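Local coordinates for protein transferrin (Manduca sexta, PDB 6WB6) that carries iron in the insect as a secreted transferrin, binding a single ferric ion per molecule together with carbonate, at residues 42-47 against 65-70; 363-368 against 629-634. All blocks are in the same frame, centred on the assembly; numbering follows the deposited sequence.

Interaction 1. Residues 42-47 against 65-70; sequences CLSFVQ and SKIPNQ
Q47 and I67 join helix 39-47 to the loop that leads into strand 72-79, in the first of the two transferrin-like lobes. The helix side is regular. The loop side is a type II beta turn from I67 to Q70, closed by Q70 N to I67 O. P68 and N69 fill its two middle places, and N69 takes the positive phi (68°) of a type II turn.

I67 meets one side of the helix with its two branches. CG1 stands anti to the carbonyl carbon and the chain runs on extended (chi2 177°), which brings CD1 to the helix backbone. CD1 lies 4.0 Å from L43 CB and 3.9 Å from L43 O. CG2 touches the Q47 chain, at 4.1 Å from Q47 CG. Q47 and I67 lie alongside each other, their side chains running opposite ways.

Q47 bends at chi2 (58°), and its amide ends over the last part of the turn. OE1 comes within 3.1 Å of Q70 CA and 3.5 Å of Q70 CB. NE2 stays 3.6 Å from N69 O. The Q47 and Q70 side chains are roughly perpendicular, and so are their amide planes. Their polar ends look to other partners: Q47 OE1 accepts from D71 N, and Q70 OE1 from K328 NZ and F72 N. Both Q47 and I67 also rest on F72, and C42 is tied to C8 by a disulfide.

The bond from D71 N keeps Q47 OE1 close to Q70 CA. The place of this amide therefore depends on the backbone just after the turn, while I67 supplies the apolar contact.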
ATOM      1  N   CYS A  42      14.896   2.821  11.764  1.00 19.08           N
ATOM      2  CA  CYS A  42      16.251   2.299  11.965  1.00 20.19           C
ATOM      3  C   CYS A  42      17.293   3.295  11.498  1.00 16.93           C
ATOM      4  O   CYS A  42      18.321   3.483  12.158  1.00 18.24           O
ATOM      5  CB  CYS A  42      16.451   0.965  11.221  1.00 20.27           C
ATOM      6  SG  CYS A  42      15.877  -0.468  12.115  1.00 22.52           S
ATOM      7  N   LEU A  43      17.053   3.940  10.351  1.00 16.88           N
ATOM      8  CA  LEU A  43      18.028   4.899   9.839  1.00 17.01           C
ATOM      9  C   LEU A  43      18.239   6.035  10.836  1.00 19.44           C
ATOM     10  O   LEU A  43      19.367   6.511  11.010  1.00 25.10           O
ATOM     11  CB  LEU A  43      17.590   5.438   8.470  1.00 19.43           C
ATOM     12  CG  LEU A  43      17.463   4.354   7.383  1.00 29.00           C
ATOM     13  CD1 LEU A  43      16.746   4.894   6.151  1.00 28.52           C
ATOM     14  CD2 LEU A  43      18.819   3.721   7.006  1.00 19.21           C
ATOM     15  N   SER A  44      17.160   6.481  11.496  1.00 20.84           N
ATOM     16  CA  SER A  44      17.284   7.513  12.520  1.00 28.05           C
ATOM     17  C   SER A  44      18.158   7.022  13.671  1.00 20.81           C
ATOM     18  O   SER A  44      19.065   7.730  14.120  1.00 19.13           O
ATOM     19  CB  SER A  44      15.902   7.919  13.037  1.00 24.45           C
ATOM     20  OG  SER A  44      15.251   8.791  12.133  1.00 36.65           O
ATOM     21  N   PHE A  45      17.910   5.790  14.132  1.00 26.34           N
ATOM     22  CA  PHE A  45      18.719   5.212  15.196  1.00 21.81           C
ATOM     23  C   PHE A  45      20.161   5.041  14.770  1.00 19.02           C
ATOM     24  O   PHE A  45      21.060   5.088  15.617  1.00 19.71           O
ATOM     25  CB  PHE A  45      18.174   3.854  15.623  1.00 20.09           C
ATOM     26  CG  PHE A  45      16.885   3.912  16.369  1.00 27.86           C
ATOM     27  CD1 PHE A  45      16.314   5.130  16.740  1.00 25.41           C
ATOM     28  CD2 PHE A  45      16.249   2.738  16.729  1.00 27.86           C
ATOM     29  CE1 PHE A  45      15.132   5.159  17.443  1.00 25.66           C
ATOM     30  CE2 PHE A  45      15.067   2.759  17.421  1.00 28.37           C
ATOM     31  CZ  PHE A  45      14.501   3.985  17.783  1.00 26.87           C
ATOM     32  N   VAL A  46      20.411   4.806  13.481  1.00 22.38           N
ATOM     33  CA  VAL A  46      21.790   4.680  13.032  1.00 19.51           C
ATOM     34  C   VAL A  46      22.465   6.033  13.077  1.00 19.26           C
ATOM     35  O   VAL A  46      23.585   6.171  13.571  1.00 19.67           O
ATOM     36  CB  VAL A  46      21.879   4.072  11.621  1.00 24.58           C
ATOM     37  CG1 VAL A  46      23.345   4.125  11.115  1.00 21.06           C
ATOM     38  CG2 VAL A  46      21.364   2.649  11.623  1.00 26.61           C
ATOM     39  N   GLN A  47      21.801   7.052  12.537  1.00 24.98           N
ATOM     40  CA  GLN A  47      22.357   8.397  12.621  1.00 27.61           C
ATOM     41  C   GLN A  47      22.605   8.786  14.074  1.00 22.72           C
ATOM     42  O   GLN A  47      23.647   9.359  14.406  1.00 24.63           O
ATOM     43  CB  GLN A  47      21.415   9.403  11.964  1.00 26.28           C
ATOM     44  CG  GLN A  47      21.937  10.838  12.043  1.00 23.46           C
ATOM     45  CD  GLN A  47      23.289  10.976  11.389  1.00 27.29           C
ATOM     46  OE1 GLN A  47      23.554  10.389  10.337  1.00 31.22           O
ATOM     47  NE2 GLN A  47      24.165  11.732  12.017  1.00 29.54           N
ATOM     48  N   SER A  65      19.983   9.577   3.142  1.00 28.11           N
ATOM     49  CA  SER A  65      20.779  10.704   2.699  1.00 27.50           C
ATOM     50  C   SER A  65      20.090  12.028   2.952  1.00 25.37           C
ATOM     51  O   SER A  65      20.736  13.069   2.832  1.00 31.63           O
ATOM     52  CB  SER A  65      21.097  10.570   1.206  1.00 32.93           C
ATOM     53  OG  SER A  65      19.964  10.905   0.421  1.00 33.77           O
ATOM     54  N   LYS A  66      18.806  12.016   3.296  1.00 28.52           N
ATOM     55  CA  LYS A  66      18.058  13.235   3.564  1.00 31.85           C
ATOM     56  C   LYS A  66      17.946  13.555   5.047  1.00 34.64           C
ATOM     57  O   LYS A  66      17.329  14.561   5.399  1.00 30.11           O
ATOM     58  CB  LYS A  66      16.641  13.136   2.989  1.00 32.18           C
ATOM     59  CG  LYS A  66      16.546  12.700   1.531  1.00 37.44           C
ATOM     60  CD  LYS A  66      17.623  13.317   0.633  1.00 47.67           C
ATOM     61  CE  LYS A  66      17.505  14.827   0.535  1.00 46.18           C
ATOM     62  NZ  LYS A  66      18.459  15.345  -0.483  1.00 62.23           N
ATOM     63  N   ILE A  67      18.476  12.708   5.920  1.00 28.25           N
ATOM     64  CA  ILE A  67      18.365  13.008   7.346  1.00 30.00           C
ATOM     65  C   ILE A  67      19.233  14.218   7.653  1.00 30.30           C
ATOM     66  O   ILE A  67      20.390  14.276   7.210  1.00 27.27           O
ATOM     67  CB  ILE A  67      18.762  11.791   8.187  1.00 31.45           C
ATOM     68  CG1 ILE A  67      17.693  10.708   8.046  1.00 29.62           C
ATOM     69  CG2 ILE A  67      18.893  12.162   9.660  1.00 27.69           C
ATOM     70  CD1 ILE A  67      18.023   9.442   8.768  1.00 28.34           C
ATOM     71  N   PRO A  68      18.728  15.214   8.372  1.00 35.77           N
ATOM     72  CA  PRO A  68      19.540  16.410   8.608  1.00 37.36           C
ATOM     73  C   PRO A  68      20.861  16.027   9.256  1.00 32.39           C
ATOM     74  O   PRO A  68      20.897  15.260  10.217  1.00 39.57           O
ATOM     75  CB  PRO A  68      18.666  17.257   9.540  1.00 42.09           C
ATOM     76  CG  PRO A  68      17.283  16.707   9.389  1.00 42.43           C
ATOM     77  CD  PRO A  68      17.463  15.248   9.122  1.00 29.24           C
ATOM     78  N   ASN A  69      21.951  16.532   8.683  1.00 30.95           N
ATOM     79  CA  ASN A  69      23.310  16.340   9.172  1.00 29.20           C
ATOM     80  C   ASN A  69      23.792  14.904   9.051  1.00 28.87           C
ATOM     81  O   ASN A  69      24.735  14.522   9.736  1.00 30.54           O
ATOM     82  CB  ASN A  69      23.460  16.786  10.633  1.00 32.04           C
ATOM     83  CG  ASN A  69      23.136  18.245  10.821  1.00 43.92           C
ATOM     84  OD1 ASN A  69      22.137  18.596  11.456  1.00 41.94           O
ATOM     85  ND2 ASN A  69      23.962  19.109  10.244  1.00 41.52           N
ATOM     86  N   GLN A  70      23.193  14.092   8.188  1.00 26.75           N
ATOM     87  CA  GLN A  70      23.531  12.673   8.197  1.00 25.43           C
ATOM     88  C   GLN A  70      24.999  12.469   7.824  1.00 24.26           C
ATOM     89  O   GLN A  70      25.600  13.267   7.110  1.00 23.31           O
ATOM     90  CB  GLN A  70      22.602  11.878   7.266  1.00 29.78           C
ATOM     91  CG  GLN A  70      22.569  12.334   5.826  1.00 23.14           C
ATOM     92  CD  GLN A  70      23.776  11.871   5.026  1.00 27.68           C
ATOM     93  OE1 GLN A  70      24.433  10.871   5.355  1.00 23.73           O
ATOM     94  NE2 GLN A  70      24.089  12.616   3.977  1.00 25.26           N
TER

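Interaction 2. Residues 363-368 against 629-634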
ATOM      1  N   LEU A 363       1.509  14.074  13.047  1.00 18.22           N
ATOM      2  CA  LEU A 363       2.360  14.849  12.153  1.00 17.51           C
ATOM      3  C   LEU A 363       3.686  14.136  11.890  1.00 23.96           C
ATOM      4  O   LEU A 363       4.176  14.105  10.761  1.00 16.06           O
ATOM      5  CB  LEU A 363       2.635  16.225  12.736  1.00 24.14           C
ATOM      6  CG  LEU A 363       3.471  17.152  11.866  1.00 23.77           C
ATOM      7  CD1 LEU A 363       2.802  17.349  10.550  1.00 20.66           C
ATOM      8  CD2 LEU A 363       3.670  18.507  12.584  1.00 28.41           C
ATOM      9  N   SER A 364       4.326  13.623  12.939  1.00 25.42           N
ATOM     10  CA  SER A 364       5.617  12.993  12.715  1.00 19.10           C
ATOM     11  C   SER A 364       5.460  11.684  11.950  1.00 15.54           C
ATOM     12  O   SER A 364       6.325  11.349  11.137  1.00 17.85           O
ATOM     13  CB  SER A 364       6.337  12.771  14.035  1.00 29.11           C
ATOM     14  OG  SER A 364       5.494  12.073  14.918  1.00 38.64           O
ATOM     15  N   LYS A 365       4.371  10.948  12.186  1.00 16.71           N
ATOM     16  CA  LYS A 365       4.142   9.723  11.431  1.00 17.93           C
ATOM     17  C   LYS A 365       3.867  10.043   9.971  1.00 21.94           C
ATOM     18  O   LYS A 365       4.370   9.361   9.066  1.00 18.41           O
ATOM     19  CB  LYS A 365       2.983   8.921  12.047  1.00 14.60           C
ATOM     20  CG  LYS A 365       2.753   7.559  11.370  1.00 21.53           C
ATOM     21  CD  LYS A 365       1.653   6.724  12.009  1.00 21.86           C
ATOM     22  CE  LYS A 365       1.389   5.482  11.161  1.00 12.26           C
ATOM     23  NZ  LYS A 365       0.419   4.498  11.747  1.00 21.58           N
ATOM     24  N   CYS A 366       3.105  11.105   9.721  1.00 19.40           N
ATOM     25  CA  CYS A 366       2.829  11.518   8.347  1.00 15.32           C
ATOM     26  C   CYS A 366       4.107  11.938   7.627  1.00 18.76           C
ATOM     27  O   CYS A 366       4.290  11.654   6.436  1.00 18.06           O
ATOM     28  CB  CYS A 366       1.805  12.652   8.363  1.00 24.38           C
ATOM     29  SG  CYS A 366       1.420  13.313   6.763  1.00 21.81           S
ATOM     30  N   ARG A 367       5.025  12.590   8.342  1.00 19.71           N
ATOM     31  CA  ARG A 367       6.266  13.023   7.706  1.00 13.57           C
ATOM     32  C   ARG A 367       7.191  11.848   7.414  1.00 19.35           C
ATOM     33  O   ARG A 367       7.878  11.851   6.391  1.00 14.37           O
ATOM     34  CB  ARG A 367       6.979  14.047   8.577  1.00 23.20           C
ATOM     35  CG  ARG A 367       6.294  15.417   8.505  1.00 22.58           C
ATOM     36  CD  ARG A 367       6.984  16.460   9.402  1.00 29.73           C
ATOM     37  NE  ARG A 367       6.368  17.774   9.230  1.00 32.46           N
ATOM     38  CZ  ARG A 367       6.394  18.739  10.141  1.00 34.64           C
ATOM     39  NH1 ARG A 367       7.011  18.540  11.308  1.00 31.64           N
ATOM     40  NH2 ARG A 367       5.798  19.903   9.881  1.00 29.40           N
ATOM     41  N   ALA A 368       7.267  10.864   8.320  1.00 19.42           N
ATOM     42  CA  ALA A 368       8.087   9.687   8.043  1.00 19.65           C
ATOM     43  C   ALA A 368       7.470   8.880   6.909  1.00 18.21           C
ATOM     44  O   ALA A 368       8.176   8.397   6.023  1.00 22.63           O
ATOM     45  CB  ALA A 368       8.247   8.834   9.309  1.00 18.33           C
ATOM     46  N   ASN A 629      -3.020   3.592  16.644  1.00 29.96           N
ATOM     47  CA  ASN A 629      -4.104   4.149  15.861  1.00 26.15           C
ATOM     48  C   ASN A 629      -3.765   5.540  15.379  1.00 25.83           C
ATOM     49  O   ASN A 629      -4.658   6.356  15.159  1.00 19.62           O
ATOM     50  CB  ASN A 629      -5.393   4.174  16.676  1.00 30.69           C
ATOM     51  CG  ASN A 629      -5.749   2.823  17.179  1.00 30.28           C
ATOM     52  OD1 ASN A 629      -5.496   1.811  16.505  1.00 23.16           O
ATOM     53  ND2 ASN A 629      -6.305   2.772  18.380  1.00 32.62           N
ATOM     54  N   VAL A 630      -2.474   5.801  15.214  1.00 18.38           N
ATOM     55  CA  VAL A 630      -2.025   7.070  14.672  1.00 19.95           C
ATOM     56  C   VAL A 630      -2.283   7.067  13.168  1.00 24.41           C
ATOM     57  O   VAL A 630      -1.745   6.222  12.444  1.00 18.19           O
ATOM     58  CB  VAL A 630      -0.546   7.306  14.983  1.00 17.79           C
ATOM     59  CG1 VAL A 630      -0.174   8.708  14.599  1.00 16.12           C
ATOM     60  CG2 VAL A 630      -0.262   7.060  16.470  1.00 31.44           C
ATOM     61  N   ILE A 631      -3.096   8.021  12.699  1.00 24.43           N
ATOM     62  CA  ILE A 631      -3.509   8.154  11.293  1.00 22.18           C
ATOM     63  C   ILE A 631      -4.395   6.990  10.881  1.00 22.34           C
ATOM     64  O   ILE A 631      -5.515   7.195  10.409  1.00 24.63           O
ATOM     65  CB  ILE A 631      -2.316   8.266  10.324  1.00 26.55           C
ATOM     66  CG1 ILE A 631      -1.503   9.517  10.652  1.00 17.58           C
ATOM     67  CG2 ILE A 631      -2.834   8.368   8.883  1.00 23.79           C
ATOM     68  CD1 ILE A 631      -0.344   9.795   9.769  1.00 19.95           C
ATOM     69  N   PHE A 632      -3.898   5.768  11.024  1.00 18.29           N
ATOM     70  CA  PHE A 632      -4.683   4.576  10.740  1.00 14.95           C
ATOM     71  C   PHE A 632      -4.892   3.814  12.033  1.00 24.26           C
ATOM     72  O   PHE A 632      -4.057   3.859  12.939  1.00 17.97           O
ATOM     73  CB  PHE A 632      -3.995   3.664   9.689  1.00 21.68           C
ATOM     74  CG  PHE A 632      -3.557   4.404   8.418  1.00 20.48           C
ATOM     75  CD1 PHE A 632      -4.476   4.742   7.445  1.00 22.20           C
ATOM     76  CD2 PHE A 632      -2.241   4.758   8.233  1.00 21.94           C
ATOM     77  CE1 PHE A 632      -4.105   5.441   6.318  1.00 17.22           C
ATOM     78  CE2 PHE A 632      -1.843   5.443   7.101  1.00 24.16           C
ATOM     79  CZ  PHE A 632      -2.782   5.784   6.129  1.00 21.28           C
ATOM     80  N   ASN A 633      -5.999   3.090  12.114  1.00 20.85           N
ATOM     81  CA  ASN A 633      -6.152   2.184  13.238  1.00 21.63           C
ATOM     82  C   ASN A 633      -5.240   0.987  13.053  1.00 18.90           C
ATOM     83  O   ASN A 633      -5.081   0.481  11.938  1.00 23.77           O
ATOM     84  CB  ASN A 633      -7.591   1.732  13.374  1.00 24.78           C
ATOM     85  CG  ASN A 633      -8.476   2.848  13.840  1.00 27.35           C
ATOM     86  OD1 ASN A 633      -8.289   3.348  14.939  1.00 30.94           O
ATOM     87  ND2 ASN A 633      -9.411   3.280  12.992  1.00 19.17           N
ATOM     88  N   ASN A 634      -4.622   0.551  14.150  1.00 23.37           N
ATOM     89  CA  ASN A 634      -3.763  -0.635  14.106  1.00 20.86           C
ATOM     90  C   ASN A 634      -4.491  -1.836  13.518  1.00 22.86           C
ATOM     91  O   ASN A 634      -3.854  -2.720  12.952  1.00 25.93           O
ATOM     92  CB  ASN A 634      -3.244  -0.984  15.511  1.00 22.63           C
ATOM     93  CG  ASN A 634      -2.187  -0.007  16.030  1.00 29.59           C
ATOM     94  OD1 ASN A 634      -2.201   1.199  15.720  1.00 30.94           O
ATOM     95  ND2 ASN A 634      -1.273  -0.523  16.852  1.00 33.54           N
TER
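K365 and C366 face V630 and I631, with CA atoms 7.5 Å apart for K365 and V630 and 7.8 Å for C366 and I631. K365 and C366 lie on helix 360-375 of the second transferrin-like lobe. V630 and I631 lie in the irregular loop before strand 638-641. I631 has phi 67° and psi -57°, the values of a classic gamma turn. The closing bond from F632 N to V630 O is weak, at 2.6 Å.

K365 reaches across the turn. CG stands anti to the backbone N and the rest of the chain is extended, with CD 3.7 Å from V630 CG1. NZ donates to V630 O at 2.9 Å, in the plane of the carbonyl and with a C=O...N angle of 152°. It also bonds to I620 O, so two backbone oxygens grip this buried ammonium. NZ further lies at the edge of the F632 ring, 4.4 Å from CD2. A leucine in place of K365 would probably leave both V630 O and I620 O without this donor.

N629 and N634 brace the loop by trading side-chain to backbone bonds: N629 N to N634 OD1 and N634 N to N629 OD1. C366 SG is bonded to C384 in a disulfide. I631 packs on the other atoms of C366: its CD1 sits 3.8 Å from C366 CB and 3.7 Å from C366 N.

Overall arrangement
Going from the N terminus, interaction 1 comes first and closes a short loop. Only 17 residues separate its segments, and they include strand 53-56 and most of helix 58-65. It ties helix 39-47 to the entry of strand 72-79, an inner strand of an antiparallel sheet in the first lobe. The chain then passes into the second lobe. Interaction 2 opens there early, on helix 360-375, and closes 260 residues later, just before strand 638-641, an outer strand of the matching sheet. The two contacts follow in series and neither nest nor cross. The centres of interaction 1 and interaction 2 are about 20 Å apart. The nearest atoms of interactions 1 and 2 are about 8 Å apart, without touching.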